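Local atomic coordinates of resiniferatoxin-binding, phosphotriesterase-related protein (Rhodobacter sphaeroides 2.4.1, PDB entry 3K2G), a protein that probably acts as a zinc-dependent phosphoric ester hydrolase of the phosphotriesterase family, holding two zinc ions in a TIM barrel. Residues Leu32-Leu37 with Ile175-Val180; His36-Cys41 with Pro115-Arg120; Gly203-Val208 with Arg349-Ala354. All blocks are in the same frame, centred on the assembly; numbering follows the deposited sequence.

Contact 1: Leu32-Leu37 with Ile175-Val180. With ZN (zinc ion), chain I; ZN (zinc ion), chain J.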
ATOM      1  N   LEU B  32      -2.024  33.674  -1.597  1.00 15.37           N
ATOM      2  CA  LEU B  32      -2.349  32.738  -0.531  1.00 13.09           C
ATOM      3  C   LEU B  32      -3.879  32.752  -0.518  1.00 12.88           C
ATOM      4  O   LEU B  32      -4.502  33.753  -0.155  1.00 10.33           O
ATOM      5  CB  LEU B  32      -1.795  33.214   0.822  1.00 11.96           C
ATOM      6  CG  LEU B  32      -0.293  33.078   1.081  1.00 12.49           C
ATOM      7  CD1 LEU B  32       0.058  33.707   2.433  1.00 13.49           C
ATOM      8  CD2 LEU B  32       0.088  31.605   1.076  1.00 11.84           C
HETATM    9  N   MSE B  33      -4.472  31.637  -0.937  1.00 13.38           N
HETATM   10  CA  MSE B  33      -5.918  31.493  -1.027  1.00 12.98           C
HETATM   11  C   MSE B  33      -6.700  31.403   0.277  1.00 12.64           C
HETATM   12  O   MSE B  33      -7.922  31.569   0.279  1.00 11.69           O
HETATM   13  CB  MSE B  33      -6.260  30.254  -1.858  1.00 14.54           C
HETATM   14  CG  MSE B  33      -6.085  30.428  -3.364  1.00 15.41           C
HETATM   15 SE   MSE B  33      -7.190  31.764  -4.132  1.00 24.60          SE
HETATM   16  CE  MSE B  33      -8.874  31.146  -3.430  1.00 11.54           C
ATOM     17  N   HIS B  34      -6.021  31.150   1.386  1.00 12.72           N
ATOM     18  CA  HIS B  34      -6.758  30.999   2.626  1.00 13.02           C
ATOM     19  C   HIS B  34      -5.960  31.377   3.866  1.00 12.65           C
ATOM     20  O   HIS B  34      -5.206  30.565   4.406  1.00 13.35           O
ATOM     21  CB  HIS B  34      -7.243  29.547   2.710  1.00 13.76           C
ATOM     22  CG  HIS B  34      -8.212  29.285   3.816  1.00 15.35           C
ATOM     23  ND1 HIS B  34      -9.425  28.671   3.602  1.00 14.77           N
ATOM     24  CD2 HIS B  34      -8.130  29.507   5.150  1.00 15.31           C
ATOM     25  CE1 HIS B  34     -10.051  28.524   4.757  1.00 17.88           C
ATOM     26  NE2 HIS B  34      -9.286  29.022   5.711  1.00 15.56           N
ATOM     27  N   GLU B  35      -6.148  32.610   4.318  1.00 12.17           N
ATOM     28  CA  GLU B  35      -5.451  33.110   5.502  1.00 13.64           C
ATOM     29  C   GLU B  35      -6.366  34.027   6.300  1.00 15.75           C
ATOM     30  O   GLU B  35      -7.226  34.704   5.734  1.00 17.30           O
ATOM     31  CB  GLU B  35      -4.218  33.923   5.102  1.00 11.75           C
ATOM     32  CG  GLU B  35      -3.242  33.232   4.173  1.00 14.78           C
ATOM     33  CD  GLU B  35      -2.573  32.022   4.804  1.00 15.30           C
ATOM     34  OE1 GLU B  35      -2.409  32.002   6.043  1.00 15.40           O
ATOM     35  OE2 GLU B  35      -2.198  31.094   4.053  1.00 15.70           O
ATOM     36  N   HIS B  36      -6.187  34.045   7.618  1.00 17.36           N
ATOM     37  CA  HIS B  36      -6.975  34.934   8.455  1.00 18.53           C
ATOM     38  C   HIS B  36      -5.993  35.985   8.942  1.00 20.16           C
ATOM     39  O   HIS B  36      -4.944  35.646   9.496  1.00 17.32           O
ATOM     40  CB  HIS B  36      -7.578  34.172   9.629  1.00 18.51           C
ATOM     41  CG  HIS B  36      -8.538  33.107   9.213  1.00 19.25           C
ATOM     42  ND1 HIS B  36      -9.842  33.377   8.863  1.00 16.92           N
ATOM     43  CD2 HIS B  36      -8.364  31.777   9.026  1.00 17.43           C
ATOM     44  CE1 HIS B  36     -10.431  32.261   8.476  1.00 19.64           C
ATOM     45  NE2 HIS B  36      -9.555  31.277   8.564  1.00 17.69           N
ATOM     46  N   LEU B  37      -6.321  37.255   8.714  1.00 18.99           N
ATOM     47  CA  LEU B  37      -5.446  38.347   9.119  1.00 19.47           C
ATOM     48  C   LEU B  37      -5.813  38.865  10.501  1.00 19.80           C
ATOM     49  O   LEU B  37      -4.967  39.381  11.227  1.00 18.73           O
ATOM     50  CB  LEU B  37      -5.511  39.464   8.080  1.00 18.51           C
ATOM     51  CG  LEU B  37      -5.148  38.930   6.691  1.00 19.43           C
ATOM     52  CD1 LEU B  37      -5.126  40.061   5.681  1.00 19.53           C
ATOM     53  CD2 LEU B  37      -3.792  38.242   6.753  1.00 19.29           C
ATOM     54  N   ILE B 175     -17.223  34.161  -1.812  1.00 19.43           N
ATOM     55  CA  ILE B 175     -18.304  33.813  -0.912  1.00 20.55           C
ATOM     56  C   ILE B 175     -17.765  32.796   0.061  1.00 23.05           C
ATOM     57  O   ILE B 175     -17.677  31.614  -0.281  1.00 21.77           O
ATOM     58  CB  ILE B 175     -19.477  33.146  -1.655  1.00 19.34           C
ATOM     59  CG1 ILE B 175     -20.065  34.119  -2.676  1.00 18.68           C
ATOM     60  CG2 ILE B 175     -20.514  32.659  -0.651  1.00 20.32           C
ATOM     61  CD1 ILE B 175     -21.324  33.629  -3.360  1.00 18.51           C
ATOM     62  N   GLY B 176     -17.373  33.189   1.263  1.00 24.50           N
ATOM     63  CA  GLY B 176     -16.911  32.090   2.069  1.00 27.64           C
ATOM     64  C   GLY B 176     -16.012  31.866   3.257  1.00 29.60           C
ATOM     65  O   GLY B 176     -15.492  32.740   3.944  1.00 31.76           O
ATOM     66  N   GLU B 177     -15.906  30.552   3.424  1.00 30.76           N
ATOM     67  CA  GLU B 177     -15.260  29.792   4.460  1.00 25.53           C
ATOM     68  C   GLU B 177     -16.623  29.502   5.084  1.00 24.42           C
ATOM     69  O   GLU B 177     -16.927  29.928   6.197  1.00 22.88           O
ATOM     70  CB  GLU B 177     -14.396  30.636   5.399  1.00 29.16           C
ATOM     71  CG  GLU B 177     -14.159  29.987   6.783  1.00 21.00           C
ATOM     72  CD  GLU B 177     -12.863  29.188   6.914  1.00 21.03           C
ATOM     73  OE1 GLU B 177     -12.887  27.950   6.736  1.00 14.81           O
ATOM     74  OE2 GLU B 177     -11.820  29.810   7.208  1.00 13.83           O
ATOM     75  N   ILE B 178     -17.483  28.844   4.304  1.00 21.38           N
ATOM     76  CA  ILE B 178     -18.813  28.498   4.787  1.00 18.90           C
ATOM     77  C   ILE B 178     -18.657  27.284   5.686  1.00 20.04           C
ATOM     78  O   ILE B 178     -18.066  26.285   5.286  1.00 16.86           O
ATOM     79  CB  ILE B 178     -19.791  28.148   3.643  1.00 19.37           C
ATOM     80  CG1 ILE B 178     -19.862  29.287   2.620  1.00 17.92           C
ATOM     81  CG2 ILE B 178     -21.181  27.893   4.223  1.00 16.90           C
ATOM     82  CD1 ILE B 178     -20.357  30.617   3.181  1.00 17.92           C
ATOM     83  N   GLY B 179     -19.192  27.377   6.897  1.00 19.71           N
ATOM     84  CA  GLY B 179     -19.057  26.285   7.842  1.00 20.05           C
ATOM     85  C   GLY B 179     -19.882  25.021   7.672  1.00 20.20           C
ATOM     86  O   GLY B 179     -21.106  25.056   7.555  1.00 19.01           O
ATOM     87  N   VAL B 180     -19.183  23.892   7.646  1.00 21.41           N
ATOM     88  CA  VAL B 180     -19.802  22.581   7.559  1.00 22.63           C
ATOM     89  C   VAL B 180     -19.054  21.718   8.579  1.00 23.18           C
ATOM     90  O   VAL B 180     -17.863  21.454   8.423  1.00 20.86           O
ATOM     91  CB  VAL B 180     -19.653  21.955   6.156  1.00 23.05           C
ATOM     92  CG1 VAL B 180     -20.306  20.579   6.131  1.00 21.84           C
ATOM     93  CG2 VAL B 180     -20.293  22.862   5.107  1.00 23.97           C
TER
HETATM   94 ZN    ZN I 400      -9.754  29.225   7.891  1.00 22.19          ZN
HETATM   95 ZN    ZN J 401     -12.027  26.432   8.324  1.00 33.45          ZN
HETATM   96  O   HOH W   1     -10.341  27.617   8.850  1.00 19.45           O
HETATM   97  O   HOH W   2     -10.979  25.587  10.321  1.00 28.21           O
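The carboxylate of Glu-177 meets two imidazole rings in quite different orientations. It is nearly coplanar with the His-36 ring, 6° apart, with OE2 at that ring's edge; against His-34 it stands almost perpendicular, at 81°, with OE1 in the plane at the ring's edge and OE2 oblique to it. This is the His-X-His motif after the first barrel strand of the phosphotriesterase family, facing the acidic residue that bridges the two metals of the TIM barrel. The first zinc ion explains the meeting: it takes His-34 NE2 at 2.2 Å, His-36 NE2 at 2.2 Å and Glu-177 OE2, while Asp-304 completes its shell. Both NE2 atoms consequently lie 3.0 Å from Glu-177 OE2, as fellow ligands. With CG anti to the backbone N (chi1 157°) and a bend at chi2, Glu-177 presents its two oxygens to different metals, OE1 reaching the second zinc ion beside His-209 and His-238. On the far side of the His-36 ring from the metal, ND1 is hydrogen-bonded to Thr-107 OG1, which probably fixes the ring's rotation. Water 1 also bridges the metals, its O lying 2.0 Å from the first zinc ion and 2.1 Å from the second.

Contact 2: His36-Cys41 with Pro115-Arg120. With ZN (zinc ion), chain I; DTV ((2S,3S)-1,4-dimercaptobutane-2,3-diol), chain K.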
ATOM      1  N   HIS B  36      -6.187  34.045   7.618  1.00 17.36           N
ATOM      2  CA  HIS B  36      -6.975  34.934   8.455  1.00 18.53           C
ATOM      3  C   HIS B  36      -5.993  35.985   8.942  1.00 20.16           C
ATOM      4  O   HIS B  36      -4.944  35.646   9.496  1.00 17.32           O
ATOM      5  CB  HIS B  36      -7.578  34.172   9.629  1.00 18.51           C
ATOM      6  CG  HIS B  36      -8.538  33.107   9.213  1.00 19.25           C
ATOM      7  ND1 HIS B  36      -9.842  33.377   8.863  1.00 16.92           N
ATOM      8  CD2 HIS B  36      -8.364  31.777   9.026  1.00 17.43           C
ATOM      9  CE1 HIS B  36     -10.431  32.261   8.476  1.00 19.64           C
ATOM     10  NE2 HIS B  36      -9.555  31.277   8.564  1.00 17.69           N
ATOM     11  N   LEU B  37      -6.321  37.255   8.714  1.00 18.99           N
ATOM     12  CA  LEU B  37      -5.446  38.347   9.119  1.00 19.47           C
ATOM     13  C   LEU B  37      -5.813  38.865  10.501  1.00 19.80           C
ATOM     14  O   LEU B  37      -4.967  39.381  11.227  1.00 18.73           O
ATOM     15  CB  LEU B  37      -5.511  39.464   8.080  1.00 18.51           C
ATOM     16  CG  LEU B  37      -5.148  38.930   6.691  1.00 19.43           C
ATOM     17  CD1 LEU B  37      -5.126  40.061   5.681  1.00 19.53           C
ATOM     18  CD2 LEU B  37      -3.792  38.242   6.753  1.00 19.29           C
ATOM     19  N   GLN B  38      -7.087  38.708  10.839  1.00 20.21           N
ATOM     20  CA  GLN B  38      -7.653  39.106  12.124  1.00 22.03           C
ATOM     21  C   GLN B  38      -8.859  38.191  12.314  1.00 23.13           C
ATOM     22  O   GLN B  38      -9.572  37.915  11.356  1.00 23.46           O
ATOM     23  CB  GLN B  38      -8.145  40.558  12.078  1.00 22.08           C
ATOM     24  CG  GLN B  38      -7.071  41.631  11.988  1.00 21.74           C
ATOM     25  CD  GLN B  38      -6.264  41.755  13.265  1.00 23.85           C
ATOM     26  OE1 GLN B  38      -5.276  41.046  13.462  1.00 25.01           O
ATOM     27  NE2 GLN B  38      -6.696  42.644  14.150  1.00 21.88           N
ATOM     28  N   ASN B  39      -9.097  37.710  13.528  1.00 24.07           N
ATOM     29  CA  ASN B  39     -10.255  36.853  13.757  1.00 25.44           C
ATOM     30  C   ASN B  39     -10.516  36.652  15.240  1.00 26.88           C
ATOM     31  O   ASN B  39      -9.783  37.159  16.086  1.00 25.82           O
ATOM     32  CB  ASN B  39     -10.068  35.488  13.080  1.00 26.12           C
ATOM     33  CG  ASN B  39      -9.041  34.618  13.786  1.00 26.94           C
ATOM     34  OD1 ASN B  39      -8.390  35.053  14.738  1.00 25.71           O
ATOM     35  ND2 ASN B  39      -8.887  33.385  13.314  1.00 22.96           N
ATOM     36  N   ASP B  40     -11.566  35.897  15.542  1.00 29.39           N
ATOM     37  CA  ASP B  40     -11.942  35.610  16.920  1.00 32.29           C
ATOM     38  C   ASP B  40     -12.426  34.163  17.040  1.00 33.01           C
ATOM     39  O   ASP B  40     -13.491  33.812  16.533  1.00 32.96           O
ATOM     40  CB  ASP B  40     -13.034  36.589  17.366  1.00 34.78           C
ATOM     41  CG  ASP B  40     -13.545  36.297  18.762  1.00 37.45           C
ATOM     42  OD1 ASP B  40     -12.711  36.100  19.673  1.00 37.31           O
ATOM     43  OD2 ASP B  40     -14.782  36.272  18.946  1.00 39.93           O
ATOM     44  N   CYS B  41     -11.635  33.331  17.716  1.00 33.54           N
ATOM     45  CA  CYS B  41     -11.961  31.916  17.891  1.00 35.09           C
ATOM     46  C   CYS B  41     -12.184  31.540  19.356  1.00 37.05           C
ATOM     47  O   CYS B  41     -12.053  30.375  19.729  1.00 35.89           O
ATOM     48  CB  CYS B  41     -10.829  31.054  17.328  1.00 34.16           C
ATOM     49  SG  CYS B  41     -10.588  31.213  15.547  1.00 35.28           S
ATOM     50  N   PRO B 115     -13.809  44.650   7.423  1.00 26.34           N
ATOM     51  CA  PRO B 115     -13.277  45.328   6.236  1.00 26.72           C
ATOM     52  C   PRO B 115     -12.404  46.545   6.542  1.00 25.86           C
ATOM     53  O   PRO B 115     -11.515  46.891   5.764  1.00 24.13           O
ATOM     54  CB  PRO B 115     -14.536  45.690   5.449  1.00 26.47           C
ATOM     55  CG  PRO B 115     -15.575  45.835   6.507  1.00 28.41           C
ATOM     56  CD  PRO B 115     -15.280  44.677   7.426  1.00 27.17           C
ATOM     57  N   VAL B 116     -12.655  47.193   7.672  1.00 26.75           N
ATOM     58  CA  VAL B 116     -11.861  48.357   8.041  1.00 27.56           C
ATOM     59  C   VAL B 116     -10.416  47.935   8.286  1.00 26.42           C
ATOM     60  O   VAL B 116      -9.483  48.538   7.758  1.00 25.61           O
ATOM     61  CB  VAL B 116     -12.406  49.026   9.318  1.00 29.12           C
ATOM     62  CG1 VAL B 116     -11.561  50.235   9.666  1.00 30.64           C
ATOM     63  CG2 VAL B 116     -13.861  49.434   9.112  1.00 30.14           C
ATOM     64  N   LYS B 117     -10.243  46.886   9.083  1.00 27.15           N
ATOM     65  CA  LYS B 117      -8.919  46.369   9.406  1.00 26.28           C
ATOM     66  C   LYS B 117      -8.203  45.882   8.151  1.00 25.23           C
ATOM     67  O   LYS B 117      -7.037  46.208   7.927  1.00 24.07           O
ATOM     68  CB  LYS B 117      -9.029  45.217  10.406  1.00 29.20           C
ATOM     69  CG  LYS B 117      -9.647  45.577  11.754  1.00 31.82           C
ATOM     70  CD  LYS B 117      -9.554  44.376  12.699  1.00 34.72           C
ATOM     71  CE  LYS B 117     -10.286  44.590  14.015  1.00 36.18           C
ATOM     72  NZ  LYS B 117      -9.659  45.644  14.860  1.00 37.44           N
ATOM     73  N   LEU B 118      -8.908  45.100   7.336  1.00 25.18           N
ATOM     74  CA  LEU B 118      -8.336  44.577   6.099  1.00 24.95           C
ATOM     75  C   LEU B 118      -7.775  45.695   5.222  1.00 23.94           C
ATOM     76  O   LEU B 118      -6.689  45.566   4.660  1.00 22.40           O
ATOM     77  CB  LEU B 118      -9.389  43.781   5.311  1.00 24.65           C
ATOM     78  CG  LEU B 118      -9.912  42.481   5.933  1.00 25.98           C
ATOM     79  CD1 LEU B 118     -10.752  41.728   4.913  1.00 23.20           C
ATOM     80  CD2 LEU B 118      -8.738  41.618   6.387  1.00 23.46           C
ATOM     81  N   ARG B 119      -8.515  46.794   5.106  1.00 25.08           N
ATOM     82  CA  ARG B 119      -8.062  47.916   4.293  1.00 26.50           C
ATOM     83  C   ARG B 119      -6.790  48.552   4.850  1.00 27.42           C
ATOM     84  O   ARG B 119      -5.902  48.957   4.095  1.00 27.58           O
ATOM     85  CB  ARG B 119      -9.179  48.958   4.168  1.00 27.78           C
ATOM     86  CG  ARG B 119     -10.219  48.592   3.114  1.00 26.75           C
ATOM     87  CD  ARG B 119     -11.392  49.559   3.089  1.00 28.62           C
ATOM     88  NE  ARG B 119     -12.186  49.395   1.870  1.00 30.79           N
ATOM     89  CZ  ARG B 119     -13.300  50.068   1.596  1.00 31.82           C
ATOM     90  NH1 ARG B 119     -13.773  50.958   2.459  1.00 31.53           N
ATOM     91  NH2 ARG B 119     -13.936  49.859   0.449  1.00 31.40           N
ATOM     92  N   ARG B 120      -6.690  48.637   6.170  1.00 28.33           N
ATOM     93  CA  ARG B 120      -5.494  49.215   6.766  1.00 29.52           C
ATOM     94  C   ARG B 120      -4.323  48.283   6.472  1.00 27.50           C
ATOM     95  O   ARG B 120      -3.217  48.732   6.167  1.00 27.15           O
ATOM     96  CB  ARG B 120      -5.664  49.387   8.278  1.00 31.42           C
ATOM     97  CG  ARG B 120      -4.402  49.876   8.971  1.00 34.07           C
ATOM     98  CD  ARG B 120      -4.578  49.977  10.474  1.00 37.82           C
ATOM     99  NE  ARG B 120      -3.283  50.039  11.148  1.00 40.31           N
ATOM    100  CZ  ARG B 120      -3.113  49.965  12.465  1.00 40.61           C
ATOM    101  NH1 ARG B 120      -4.159  49.830  13.270  1.00 41.20           N
ATOM    102  NH2 ARG B 120      -1.891  50.011  12.976  1.00 41.98           N
TER
HETATM  103 ZN    ZN I 400      -9.754  29.225   7.891  1.00 22.19          ZN
HETATM  104  S1  DTV K 402     -12.899  23.836  13.599  1.00 45.30           S
HETATM  105  C1  DTV K 402     -12.917  25.628  13.103  1.00 42.25           C
HETATM  106  C2  DTV K 402     -12.138  26.534  14.057  1.00 41.69           C
HETATM  107  O2  DTV K 402     -10.785  26.105  14.063  1.00 41.22           O
HETATM  108  C3  DTV K 402     -12.209  27.999  13.592  1.00 41.08           C
HETATM  109  O3  DTV K 402     -11.618  28.117  12.319  1.00 41.15           O
HETATM  110  C4  DTV K 402     -11.476  28.949  14.540  1.00 39.95           C
HETATM  111  S4  DTV K 402     -12.306  30.553  14.684  1.00 39.58           S
HETATM  112  O   HOH W   1     -10.341  27.617   8.850  1.00 19.45           O
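Leu-37 CD1 and Leu-118 CD2 touch methyl to methyl at 4.0 Å, and this pair is the apolar, enclosed part of the contact. The two side chains cross at about a right angle, and the one pair of atoms that meets is CD1 on CD2. Both residues are buried, and the packing continues beyond them: Leu-37 also rests on Val-92 of helix 85-97, while Val-129 of strand 128-131 is touched by both leucines. At the next position, Gln-38 meets Lys-117 on the side nearer solvent. The spacing there is no wider, with Lys-117 CD 3.8 Å from Gln-38 CG and 4.1 Å from Gln-38 CB, but Lys-117 is partly exposed. Its extended chain lays CD across the buried glutamine, and only NZ is turned by the final bend (chi4 -67°). The nearest CA pair, Leu-37 CA and Leu-118 CA, is 7.5 Å apart, consistent with a contact made by side chains. Further along 36-41, the chain turns to the active-site side: Cys-41 SG is joined to S4 of the dimercaptobutanediol by a 2.0 Å disulfide, and Asp-40 helps line the same ligand pocket. The arrangement is that of a TIM barrel, in which a loop leaving the metal-binding end of the first strand is backed by an outer helix, here 115-125.

Contact 3: Gly203-Val208 with Arg349-Ala354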
ATOM      1  N   GLY B 203     -22.189  35.133  -9.094  1.00 13.33           N
ATOM      2  CA  GLY B 203     -21.160  34.643  -9.994  1.00 12.94           C
ATOM      3  C   GLY B 203     -19.781  34.659  -9.352  1.00 13.41           C
ATOM      4  O   GLY B 203     -18.759  34.524 -10.035  1.00 13.54           O
ATOM      5  N   LEU B 204     -19.748  34.824  -8.032  1.00 13.21           N
ATOM      6  CA  LEU B 204     -18.482  34.843  -7.292  1.00 14.26           C
ATOM      7  C   LEU B 204     -18.081  33.437  -6.867  1.00 15.37           C
ATOM      8  O   LEU B 204     -18.932  32.546  -6.753  1.00 14.39           O
ATOM      9  CB  LEU B 204     -18.604  35.710  -6.035  1.00 15.18           C
ATOM     10  CG  LEU B 204     -18.633  37.228  -6.198  1.00 14.73           C
ATOM     11  CD1 LEU B 204     -18.838  37.895  -4.832  1.00 17.59           C
ATOM     12  CD2 LEU B 204     -17.327  37.688  -6.838  1.00 14.11           C
ATOM     13  N   PRO B 205     -16.774  33.216  -6.626  1.00 15.65           N
ATOM     14  CA  PRO B 205     -16.283  31.900  -6.203  1.00 15.79           C
ATOM     15  C   PRO B 205     -16.904  31.508  -4.865  1.00 15.36           C
ATOM     16  O   PRO B 205     -17.300  32.370  -4.084  1.00 14.27           O
ATOM     17  CB  PRO B 205     -14.779  32.113  -6.080  1.00 17.03           C
ATOM     18  CG  PRO B 205     -14.502  33.195  -7.073  1.00 17.94           C
ATOM     19  CD  PRO B 205     -15.652  34.141  -6.851  1.00 16.24           C
ATOM     20  N   LEU B 206     -16.975  30.207  -4.608  1.00 15.01           N
ATOM     21  CA  LEU B 206     -17.541  29.685  -3.367  1.00 15.61           C
ATOM     22  C   LEU B 206     -16.492  28.834  -2.654  1.00 14.86           C
ATOM     23  O   LEU B 206     -15.885  27.945  -3.250  1.00 12.48           O
ATOM     24  CB  LEU B 206     -18.783  28.842  -3.668  1.00 16.92           C
ATOM     25  CG  LEU B 206     -19.439  28.107  -2.494  1.00 18.03           C
ATOM     26  CD1 LEU B 206     -19.996  29.119  -1.494  1.00 16.86           C
ATOM     27  CD2 LEU B 206     -20.553  27.205  -3.015  1.00 16.62           C
HETATM   28  N   MSE B 207     -16.280  29.116  -1.374  1.00 15.56           N
HETATM   29  CA  MSE B 207     -15.296  28.396  -0.579  1.00 14.79           C
HETATM   30  C   MSE B 207     -15.994  27.746   0.603  1.00 15.07           C
HETATM   31  O   MSE B 207     -16.707  28.410   1.360  1.00 15.86           O
HETATM   32  CB  MSE B 207     -14.214  29.361  -0.094  1.00 15.49           C
HETATM   33  CG  MSE B 207     -13.088  28.707   0.712  1.00 19.51           C
HETATM   34 SE   MSE B 207     -11.745  29.965   1.187  1.00 27.10          SE
HETATM   35  CE  MSE B 207     -10.859  30.116  -0.531  1.00 20.11           C
ATOM     36  N   VAL B 208     -15.785  26.445   0.758  1.00 14.32           N
ATOM     37  CA  VAL B 208     -16.426  25.702   1.829  1.00 14.49           C
ATOM     38  C   VAL B 208     -15.469  25.030   2.808  1.00 15.26           C
ATOM     39  O   VAL B 208     -14.574  24.275   2.419  1.00 12.49           O
ATOM     40  CB  VAL B 208     -17.366  24.615   1.248  1.00 15.74           C
ATOM     41  CG1 VAL B 208     -18.110  23.908   2.367  1.00 14.95           C
ATOM     42  CG2 VAL B 208     -18.361  25.248   0.283  1.00 14.99           C
ATOM     43  N   ARG B 349      -5.724  32.337  -9.770  1.00 16.60           N
ATOM     44  CA  ARG B 349      -6.405  33.127 -10.797  1.00 17.12           C
ATOM     45  C   ARG B 349      -7.577  32.310 -11.349  1.00 17.63           C
ATOM     46  O   ARG B 349      -8.670  32.841 -11.569  1.00 18.10           O
ATOM     47  CB  ARG B 349      -5.436  33.486 -11.927  1.00 17.22           C
ATOM     48  CG  ARG B 349      -5.981  34.514 -12.920  1.00 18.68           C
ATOM     49  CD  ARG B 349      -4.974  34.816 -14.012  1.00 20.75           C
ATOM     50  NE  ARG B 349      -5.478  35.793 -14.975  1.00 22.29           N
ATOM     51  CZ  ARG B 349      -4.822  36.170 -16.071  1.00 25.51           C
ATOM     52  NH1 ARG B 349      -3.633  35.652 -16.349  1.00 23.13           N
ATOM     53  NH2 ARG B 349      -5.357  37.063 -16.892  1.00 25.20           N
ATOM     54  N   ARG B 350      -7.347  31.016 -11.567  1.00 17.55           N
ATOM     55  CA  ARG B 350      -8.396  30.134 -12.078  1.00 17.16           C
ATOM     56  C   ARG B 350      -9.613  30.142 -11.159  1.00 16.62           C
ATOM     57  O   ARG B 350     -10.744  30.002 -11.613  1.00 14.03           O
ATOM     58  CB  ARG B 350      -7.884  28.694 -12.213  1.00 17.55           C
ATOM     59  CG  ARG B 350      -6.917  28.472 -13.366  1.00 20.24           C
ATOM     60  CD  ARG B 350      -6.531  27.004 -13.475  1.00 21.14           C
ATOM     61  NE  ARG B 350      -5.922  26.697 -14.768  1.00 21.37           N
ATOM     62  CZ  ARG B 350      -4.646  26.367 -14.942  1.00 24.91           C
ATOM     63  NH1 ARG B 350      -3.825  26.298 -13.902  1.00 20.46           N
ATOM     64  NH2 ARG B 350      -4.192  26.099 -16.164  1.00 25.41           N
ATOM     65  N   VAL B 351      -9.382  30.283  -9.859  1.00 15.96           N
ATOM     66  CA  VAL B 351     -10.493  30.307  -8.921  1.00 14.60           C
ATOM     67  C   VAL B 351     -11.445  31.460  -9.230  1.00 15.77           C
ATOM     68  O   VAL B 351     -12.667  31.302  -9.188  1.00 12.98           O
ATOM     69  CB  VAL B 351      -9.996  30.466  -7.462  1.00 16.97           C
ATOM     70  CG1 VAL B 351     -11.189  30.634  -6.517  1.00 14.55           C
ATOM     71  CG2 VAL B 351      -9.160  29.249  -7.066  1.00 16.30           C
ATOM     72  N   PHE B 352     -10.867  32.611  -9.557  1.00 14.24           N
ATOM     73  CA  PHE B 352     -11.627  33.823  -9.829  1.00 16.98           C
ATOM     74  C   PHE B 352     -11.918  34.104 -11.297  1.00 16.71           C
ATOM     75  O   PHE B 352     -12.743  34.960 -11.607  1.00 15.98           O
ATOM     76  CB  PHE B 352     -10.870  35.024  -9.268  1.00 17.34           C
ATOM     77  CG  PHE B 352     -10.693  34.990  -7.781  1.00 17.26           C
ATOM     78  CD1 PHE B 352     -11.703  35.452  -6.942  1.00 17.20           C
ATOM     79  CD2 PHE B 352      -9.507  34.529  -7.217  1.00 17.42           C
ATOM     80  CE1 PHE B 352     -11.539  35.457  -5.561  1.00 18.04           C
ATOM     81  CE2 PHE B 352      -9.329  34.527  -5.832  1.00 18.97           C
ATOM     82  CZ  PHE B 352     -10.348  34.996  -5.000  1.00 17.30           C
ATOM     83  N   ASP B 353     -11.248  33.389 -12.192  1.00 17.77           N
ATOM     84  CA  ASP B 353     -11.404  33.643 -13.619  1.00 18.94           C
ATOM     85  C   ASP B 353     -11.665  32.390 -14.441  1.00 20.30           C
ATOM     86  O   ASP B 353     -10.762  31.583 -14.656  1.00 19.75           O
ATOM     87  CB  ASP B 353     -10.137  34.326 -14.131  1.00 19.74           C
ATOM     88  CG  ASP B 353     -10.329  34.981 -15.477  1.00 21.49           C
ATOM     89  OD1 ASP B 353     -11.012  34.383 -16.335  1.00 22.01           O
ATOM     90  OD2 ASP B 353      -9.786  36.088 -15.673  1.00 20.04           O
ATOM     91  N   ALA B 354     -12.895  32.235 -14.921  1.00 20.67           N
ATOM     92  CA  ALA B 354     -13.247  31.069 -15.718  1.00 21.31           C
ATOM     93  C   ALA B 354     -12.610  31.067 -17.109  1.00 23.91           C
ATOM     94  O   ALA B 354     -12.612  30.040 -17.783  1.00 23.44           O
ATOM     95  CB  ALA B 354     -14.764  30.965 -15.845  1.00 22.43           C
TER
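Pro-205 directs its ring at the last turn of helix 337-352, where it meets Val-351 and Phe-352. The contacts between apolar side chains come first. Pro-205 CG approaches Phe-352 CD1 at 3.6 Å, and CE1 of that ring is 4.0 Å from the same carbon; the proline and the phenylalanine cross at about a right angle. Next to this, Pro-205 CB packs on Val-351 CG1 at 3.9 Å. That methyl lies anti to the valine's backbone N (chi1 174°), a rotation that also sets it 4.3 Å above one face of the Phe-352 ring, offset toward the rim. Proline, valine and phenylalanine therefore form one continuous apolar cluster. A second kind of approach is carbon to backbone oxygen: Pro-205 CG sits 3.4 Å from Val-351 O, which is hydrogen-bonded to His-233 ND1. Backbone bonding, finally, anchors the strand side, since Pro-205 and Met-207 both pair with Ile-175 of the adjoining barrel strand. At the helix end the bonds from Phe-352 N and Asp-353 N are weak, and Asp-353 is the first residue to leave helical angles. Such chemistry implies a junction held mainly by apolar burial, seating the C-terminal helix against the residue leading into strand 206-208, with the polar atom brought against the proline, Val-351 O, satisfied by a histidine.

In the fold
From the N terminus, the chain leaves strand 31-32 and passes through 32-41, the source of both contact 1 and contact 2. The two share His-36 and Leu-37 and open from the same stretch, contact 2 closing the shorter loop on helix 115-125 and contact 1 the longer on strand 175-178. Contact 3 opens only afterwards and closes a separate loop of 140 residues. It is nonetheless coupled to contact 1, because strands 175-178 and 206-208 are neighbours in the parallel sheet and Met-207 packs against His-34. Contacts 2 and 3, with centres about 21 Å apart, do not touch: one joins helix 115-125 to the loop after strand 31-32, the other helix 337-352 to the turn before strand 206-208.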